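Esterase (uncultured bacterium FLS12, PDB 4RGY) hydrolyses ester bonds as an alkaline esterase that is active at low temperature, and comes from a marine sediment bacterium. Local coordinates at the interface of chains A and B and the interface of chains A and C. Numbering follows the deposited sequence. Chains: chain A/B/C, Esterase.

Contact 1: the interface of chains A and B. Residues chain A 10, 14-18; chain B 53-55, 58, 82-83.
A:Ser17, B:Ser53 and A:Leu16 bury the most surface in this patch, 61, 58 and 55 Å² respectively, and they place the start of strand 16-25 of chain A against the loop of chain B before helix 58-62. The best evidence for a specific fit is the backbone bond from A:Ser17 N to B:Ser53 O, 2.8 Å long, 158° at the hydrogen and in the carbonyl plane. The A:Ser17 hydroxyl OG, anti to its carbonyl carbon, reaches the same oxygen only weakly. It is better held by water 2 at 3.0 Å from OG, a water that also meets B:Ser53 OG and, at 2.7 Å, the carboxylate atom OD1 of B:Asp54. B:Ser53 carries its hydroxyl in the crowded position (chi1 85°), which brings OG to 3.6 Å from CE1 of A:Phe10; its CB lies at the edge of that ring, in plane. A:Leu16, with CG anti to the backbone N, sends methyl CD1 alongside B:His82, 4.0 Å from its CA. At one flank B:Arg83, bent at chi3, turns NH1 onto a lone pair of A:Gly15 O at 2.8 Å. At the other, CG of B:Asp55 packs 3.6 Å from A:Ser17 CB, while water 1 links its OD2 to A:Thr18 O. Repeated by two-fold symmetry, the patch joins two copies in the deposited four-copy assembly, which may or may not be the biological one, and probably steadies the B:Ser53 loop.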
loop_
_atom_site.group_PDB
_atom_site.type_symbol
_atom_site.label_atom_id
_atom_site.label_comp_id
_atom_site.label_asym_id
_atom_site.label_seq_id
_atom_site.Cartn_x
_atom_site.Cartn_y
_atom_site.Cartn_z
ATOM N N PHE A 10 -8.340 -3.119 -12.553
ATOM C CA PHE A 10 -8.146 -3.022 -13.990
ATOM C C PHE A 10 -9.171 -2.113 -14.635
ATOM O O PHE A 10 -10.377 -2.252 -14.391
ATOM C CB PHE A 10 -8.206 -4.411 -14.648
ATOM C CG PHE A 10 -7.786 -4.401 -16.092
ATOM C CD1 PHE A 10 -6.442 -4.402 -16.422
ATOM C CD2 PHE A 10 -8.728 -4.375 -17.111
ATOM C CE1 PHE A 10 -6.035 -4.378 -17.741
ATOM C CE2 PHE A 10 -8.331 -4.356 -18.439
ATOM C CZ PHE A 10 -6.978 -4.366 -18.750
ATOM N N LEU A 14 -9.244 2.072 -20.214
ATOM C CA LEU A 14 -7.849 2.448 -20.433
ATOM C C LEU A 14 -7.024 1.274 -20.946
ATOM O O LEU A 14 -5.945 1.465 -21.510
ATOM C CB LEU A 14 -7.224 2.987 -19.149
ATOM C CG LEU A 14 -7.861 4.224 -18.518
ATOM C CD1 LEU A 14 -7.171 4.587 -17.204
ATOM C CD2 LEU A 14 -7.788 5.385 -19.494
ATOM N N GLY A 15 -7.521 0.060 -20.733
ATOM C CA GLY A 15 -6.742 -1.133 -21.030
ATOM C C GLY A 15 -5.521 -1.163 -20.121
ATOM O O GLY A 15 -4.403 -1.449 -20.572
ATOM N N LEU A 16 -5.721 -0.870 -18.838
ATOM C CA LEU A 16 -4.582 -0.658 -17.948
ATOM C C LEU A 16 -4.908 -0.946 -16.497
ATOM O O LEU A 16 -5.943 -0.497 -15.975
ATOM C CB LEU A 16 -4.078 0.782 -18.087
ATOM C CG LEU A 16 -2.835 1.204 -17.299
ATOM C CD1 LEU A 16 -1.620 0.419 -17.745
ATOM C CD2 LEU A 16 -2.592 2.697 -17.493
ATOM N N SER A 17 -3.999 -1.660 -15.842
ATOM C CA SER A 17 -4.026 -1.844 -14.396
ATOM C C SER A 17 -3.618 -0.531 -13.756
ATOM O O SER A 17 -2.582 0.051 -14.110
ATOM C CB SER A 17 -3.033 -2.924 -13.980
ATOM O OG SER A 17 -3.453 -4.203 -14.417
ATOM N N THR A 18 -4.432 -0.046 -12.829
ATOM C CA THR A 18 -4.181 1.257 -12.240
ATOM C C THR A 18 -4.652 1.246 -10.786
ATOM O O THR A 18 -4.961 0.185 -10.237
ATOM C CB THR A 18 -4.828 2.361 -13.122
ATOM O OG1 THR A 18 -4.457 3.660 -12.640
ATOM C CG2 THR A 18 -6.341 2.203 -13.133
ATOM N N SER B 53 -0.628 -3.745 -20.509
ATOM C CA SER B 53 -1.814 -3.486 -19.673
ATOM C C SER B 53 -1.530 -3.699 -18.192
ATOM O O SER B 53 -2.386 -3.400 -17.355
ATOM C CB SER B 53 -3.071 -4.271 -20.094
ATOM O OG SER B 53 -3.095 -5.579 -19.527
ATOM N N ASP B 54 -0.328 -4.172 -17.859
ATOM C CA ASP B 54 0.040 -4.402 -16.458
ATOM C C ASP B 54 0.553 -3.137 -15.776
ATOM O O ASP B 54 0.867 -2.138 -16.445
ATOM C CB ASP B 54 1.145 -5.469 -16.345
ATOM C CG ASP B 54 0.719 -6.828 -16.848
ATOM O OD1 ASP B 54 -0.483 -7.151 -16.761
ATOM O OD2 ASP B 54 1.594 -7.588 -17.325
ATOM N N ASP B 55 0.659 -3.207 -14.452
ATOM C CA ASP B 55 1.377 -2.197 -13.685
ATOM C C ASP B 55 2.463 -2.856 -12.838
ATOM O O ASP B 55 2.808 -4.028 -13.059
ATOM C CB ASP B 55 0.424 -1.331 -12.844
ATOM C CG ASP B 55 -0.301 -2.112 -11.763
ATOM O OD1 ASP B 55 0.049 -3.279 -11.513
ATOM O OD2 ASP B 55 -1.228 -1.545 -11.146
ATOM N N ILE B 58 1.793 -6.500 -10.723
ATOM C CA ILE B 58 1.325 -7.768 -11.268
ATOM C C ILE B 58 2.276 -8.932 -10.971
ATOM O O ILE B 58 1.821 -10.022 -10.652
ATOM C CB ILE B 58 0.941 -7.642 -12.761
ATOM C CG1 ILE B 58 -0.043 -6.482 -12.938
ATOM C CG2 ILE B 58 0.293 -8.907 -13.263
ATOM C CD1 ILE B 58 -1.279 -6.559 -12.031
ATOM N N HIS B 82 3.194 1.994 -17.911
ATOM C CA HIS B 82 1.925 2.156 -18.620
ATOM C C HIS B 82 1.934 1.383 -19.947
ATOM O O HIS B 82 2.510 0.296 -19.994
ATOM C CB HIS B 82 1.577 3.642 -18.744
ATOM C CG HIS B 82 1.635 4.350 -17.430
ATOM N ND1 HIS B 82 2.256 5.569 -17.262
ATOM C CD2 HIS B 82 1.200 3.974 -16.204
ATOM C CE1 HIS B 82 2.176 5.926 -15.993
ATOM N NE2 HIS B 82 1.543 4.977 -15.328
ATOM N N ARG B 83 1.333 1.913 -21.015
ATOM C CA ARG B 83 1.264 1.172 -22.273
ATOM C C ARG B 83 2.259 1.783 -23.247
ATOM O O ARG B 83 1.890 2.213 -24.340
ATOM C CB ARG B 83 -0.158 1.209 -22.838
ATOM C CG ARG B 83 -1.188 0.506 -21.958
ATOM C CD ARG B 83 -2.611 0.639 -22.530
ATOM N NE ARG B 83 -2.714 0.071 -23.874
ATOM C CZ ARG B 83 -3.098 -1.172 -24.140
ATOM N NH1 ARG B 83 -3.433 -2.002 -23.152
ATOM N NH2 ARG B 83 -3.140 -1.594 -25.398
HETATM O O HOH W 1 -3.702 -2.463 -10.531
HETATM O O HOH W 2 -3.010 -6.385 -16.392
#

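Contact 2: the interface of chains A and C. Residues chain A 60-64, 67, 251; chain C 60-64, 247-248, 251.
The apolar centre of this two-fold patch, which probably helps hold two copies together in the deposited assembly, is the aliphatic stem of A:Arg67, which buries 85 Å², the largest share here. Its CD lies 3.6 Å from C:Trp247 CB, at the start of helix 247-260, and its CB packs against CD of C:Arg62. The stem leaves with CG anti to the backbone N (chi1 171°) and bends at chi3, which lays one guanidinium face over C:Gly248, whose CA stands 3.3 Å above the plane, toward the rim. That bend also sets NE for the strongest direct bond across, to the carbonyl oxygen of C:Arg62: 2.9 Å between NE and O, 165° at the hydrogen, with the oxygen 6° out of the guanidinium plane. NH2 adds a weak bond to the same oxygen. Farther out, NH2 forms a loose salt bridge of 3.5 Å with C:Asp251 OD2, the two groups crossing obliquely, and water 5 joins the same pair of atoms. An alanine in place of A:Arg67 would remove the packing of CD on C:Trp247, the NE bond and the salt bridge, and would probably loosen the seating of chain A on C:Arg62 and helix 247-260 of chain C. Along the polar rim, each Ser64 hydroxyl bonds weakly to the Arg62 carbonyl opposite. The Ser64 backbone N of each chain bonds its own Asp251 OD1, helping to hold that carboxylate. The Asp251 OD2 atoms approach to 4.9 Å, probably unfavourable if both are charged; A:Arg67, its twin and the bridging waters may ease this. Water 4 sits between the hydroxyls, 2.7 Å from both A:Ser64 OG and C:Ser64 OG.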
loop_
_atom_site.group_PDB
_atom_site.type_symbol
_atom_site.label_atom_id
_atom_site.label_comp_id
_atom_site.label_asym_id
_atom_site.label_seq_id
_atom_site.Cartn_x
_atom_site.Cartn_y
_atom_site.Cartn_z
ATOM N N LEU A 60 -4.290 12.554 -0.083
ATOM C CA LEU A 60 -4.129 11.942 1.232
ATOM C C LEU A 60 -2.831 12.403 1.891
ATOM O O LEU A 60 -2.795 12.662 3.111
ATOM C CB LEU A 60 -4.136 10.418 1.103
ATOM C CG LEU A 60 -4.199 9.661 2.432
ATOM C CD1 LEU A 60 -5.599 9.709 3.017
ATOM C CD2 LEU A 60 -3.740 8.221 2.257
ATOM N N ARG A 61 -1.771 12.496 1.090
ATOM C CA ARG A 61 -0.450 12.809 1.608
ATOM C C ARG A 61 -0.291 14.263 2.021
ATOM O O ARG A 61 0.236 14.537 3.092
ATOM C CB ARG A 61 0.633 12.414 0.609
ATOM C CG ARG A 61 0.711 10.913 0.364
ATOM C CD ARG A 61 1.398 10.580 -0.950
ATOM N NE ARG A 61 2.816 10.933 -0.956
ATOM C CZ ARG A 61 3.636 10.687 -1.973
ATOM N NH1 ARG A 61 3.176 10.086 -3.072
ATOM N NH2 ARG A 61 4.912 11.047 -1.903
ATOM N N ARG A 62 -0.753 15.190 1.187
ATOM C CA ARG A 62 -0.441 16.608 1.382
ATOM C C ARG A 62 -1.533 17.419 2.056
ATOM O O ARG A 62 -1.383 18.629 2.242
ATOM C CB ARG A 62 -0.092 17.242 0.041
ATOM C CG ARG A 62 0.975 16.484 -0.695
ATOM C CD ARG A 62 2.240 16.412 0.120
ATOM N NE ARG A 62 3.188 15.494 -0.498
ATOM C CZ ARG A 62 3.928 15.804 -1.552
ATOM N NH1 ARG A 62 3.830 17.013 -2.088
ATOM N NH2 ARG A 62 4.765 14.910 -2.070
ATOM N N THR A 63 -2.639 16.763 2.397
ATOM C CA THR A 63 -3.711 17.401 3.159
ATOM C C THR A 63 -4.174 16.469 4.257
ATOM O O THR A 63 -3.754 15.303 4.321
ATOM C CB THR A 63 -4.961 17.759 2.304
ATOM O OG1 THR A 63 -5.739 16.585 2.026
ATOM C CG2 THR A 63 -4.567 18.453 1.011
ATOM N N SER A 64 -5.083 16.963 5.091
ATOM C CA SER A 64 -5.732 16.112 6.082
ATOM C C SER A 64 -7.165 15.771 5.669
ATOM O O SER A 64 -8.048 15.666 6.520
ATOM C CB SER A 64 -5.705 16.769 7.462
ATOM O OG SER A 64 -4.373 16.930 7.916
ATOM N N ARG A 67 -9.308 13.358 7.757
ATOM C CA ARG A 67 -9.798 13.975 8.982
ATOM C C ARG A 67 -10.928 14.967 8.707
ATOM O O ARG A 67 -11.928 14.995 9.422
ATOM C CB ARG A 67 -8.640 14.638 9.728
ATOM C CG ARG A 67 -9.073 15.500 10.901
ATOM C CD ARG A 67 -7.906 15.766 11.853
ATOM N NE ARG A 67 -6.766 16.388 11.181
ATOM C CZ ARG A 67 -6.657 17.689 10.957
ATOM N NH1 ARG A 67 -7.626 18.509 11.344
ATOM N NH2 ARG A 67 -5.589 18.182 10.353
ATOM N N ASP A 251 -5.183 22.615 1.171
ATOM C CA ASP A 251 -5.539 22.031 2.455
ATOM C C ASP A 251 -6.523 22.944 3.184
ATOM O O ASP A 251 -7.479 22.469 3.797
ATOM C CB ASP A 251 -4.281 21.814 3.306
ATOM C CG ASP A 251 -4.579 21.143 4.642
ATOM O OD1 ASP A 251 -4.969 19.961 4.653
ATOM O OD2 ASP A 251 -4.417 21.794 5.691
ATOM N N LEU C 60 0.390 10.035 8.578
ATOM C CA LEU C 60 0.263 10.422 7.172
ATOM C C LEU C 60 -1.172 10.814 6.841
ATOM O O LEU C 60 -1.409 11.761 6.080
ATOM C CB LEU C 60 0.709 9.271 6.251
ATOM C CG LEU C 60 0.807 9.621 4.767
ATOM C CD1 LEU C 60 2.095 10.364 4.500
ATOM C CD2 LEU C 60 0.731 8.356 3.917
ATOM N N ARG C 61 -2.125 10.073 7.396
ATOM C CA ARG C 61 -3.530 10.246 7.058
ATOM C C ARG C 61 -4.131 11.500 7.684
ATOM O O ARG C 61 -4.807 12.261 6.999
ATOM C CB ARG C 61 -4.321 9.009 7.483
ATOM C CG ARG C 61 -3.991 7.767 6.651
ATOM C CD ARG C 61 -4.385 6.486 7.359
ATOM N NE ARG C 61 -5.831 6.315 7.450
ATOM C CZ ARG C 61 -6.422 5.263 8.009
ATOM N NH1 ARG C 61 -5.684 4.285 8.525
ATOM N NH2 ARG C 61 -7.747 5.185 8.056
ATOM N N ARG C 62 -3.859 11.738 8.963
ATOM C CA ARG C 62 -4.570 12.786 9.717
ATOM C C ARG C 62 -3.830 14.099 9.835
ATOM O O ARG C 62 -4.335 15.030 10.453
ATOM C CB ARG C 62 -4.899 12.290 11.123
ATOM C CG ARG C 62 -5.666 11.017 11.135
ATOM C CD ARG C 62 -6.918 11.136 10.312
ATOM N NE ARG C 62 -7.367 9.794 9.992
ATOM C CZ ARG C 62 -7.958 8.997 10.869
ATOM N NH1 ARG C 62 -8.206 9.431 12.098
ATOM N NH2 ARG C 62 -8.312 7.772 10.513
ATOM N N THR C 63 -2.623 14.168 9.280
ATOM C CA THR C 63 -1.873 15.419 9.224
ATOM C C THR C 63 -1.283 15.596 7.831
ATOM O O THR C 63 -1.357 14.685 6.988
ATOM C CB THR C 63 -0.701 15.473 10.234
ATOM O OG1 THR C 63 0.390 14.672 9.753
ATOM C CG2 THR C 63 -1.137 14.996 11.613
ATOM N N SER C 64 -0.658 16.739 7.596
ATOM C CA SER C 64 0.098 16.946 6.372
ATOM C C SER C 64 1.603 16.864 6.623
ATOM O O SER C 64 2.385 17.574 5.984
ATOM C CB SER C 64 -0.264 18.280 5.724
ATOM O OG SER C 64 -1.637 18.326 5.382
ATOM N N TRP C 247 -6.584 15.155 16.362
ATOM C CA TRP C 247 -5.562 15.326 15.311
ATOM C C TRP C 247 -5.404 16.734 14.719
ATOM O O TRP C 247 -4.326 17.077 14.224
ATOM C CB TRP C 247 -5.692 14.253 14.196
ATOM C CG TRP C 247 -5.127 12.933 14.644
ATOM C CD1 TRP C 247 -5.813 11.874 15.167
ATOM C CD2 TRP C 247 -3.745 12.559 14.649
ATOM N NE1 TRP C 247 -4.938 10.862 15.505
ATOM C CE2 TRP C 247 -3.661 11.263 15.196
ATOM C CE3 TRP C 247 -2.568 13.201 14.254
ATOM C CZ2 TRP C 247 -2.442 10.595 15.353
ATOM C CZ3 TRP C 247 -1.364 12.540 14.403
ATOM C CH2 TRP C 247 -1.309 11.248 14.942
ATOM N N GLY C 248 -6.449 17.554 14.785
ATOM C CA GLY C 248 -6.306 18.950 14.384
ATOM C C GLY C 248 -5.238 19.634 15.229
ATOM O O GLY C 248 -4.381 20.358 14.715
ATOM N N ASP C 251 -1.775 18.267 14.189
ATOM C CA ASP C 251 -1.414 18.791 12.878
ATOM C C ASP C 251 -0.811 20.186 13.012
ATOM O O ASP C 251 0.183 20.507 12.359
ATOM C CB ASP C 251 -2.632 18.819 11.955
ATOM C CG ASP C 251 -2.284 19.257 10.549
ATOM O OD1 ASP C 251 -1.517 18.551 9.866
ATOM O OD2 ASP C 251 -2.792 20.298 10.101
HETATM O O HOH W 3 1.328 13.652 5.391
HETATM O O HOH W 4 -3.258 19.358 7.302
HETATM O O HOH W 5 -5.598 20.875 9.682
#

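The C-alpha centres of contact 1 and contact 2 lie about 29 Å apart, so chain A meets chains B and C over separate surfaces. Sequence nevertheless ties them: contact 1 uses the loop before helix 58-62 and its first residue, B:Ile58, whereas contact 2 uses residues 60-64, later in that helix and just beyond it. Among the residues given, strand 16-25 belongs to contact 1 and helix 247-260 to contact 2. Both interfaces are two-fold symmetric, so every copy can offer both surfaces, which fits the four-copy deposited assembly; the coordinates alone do not prove this tetramer in solution.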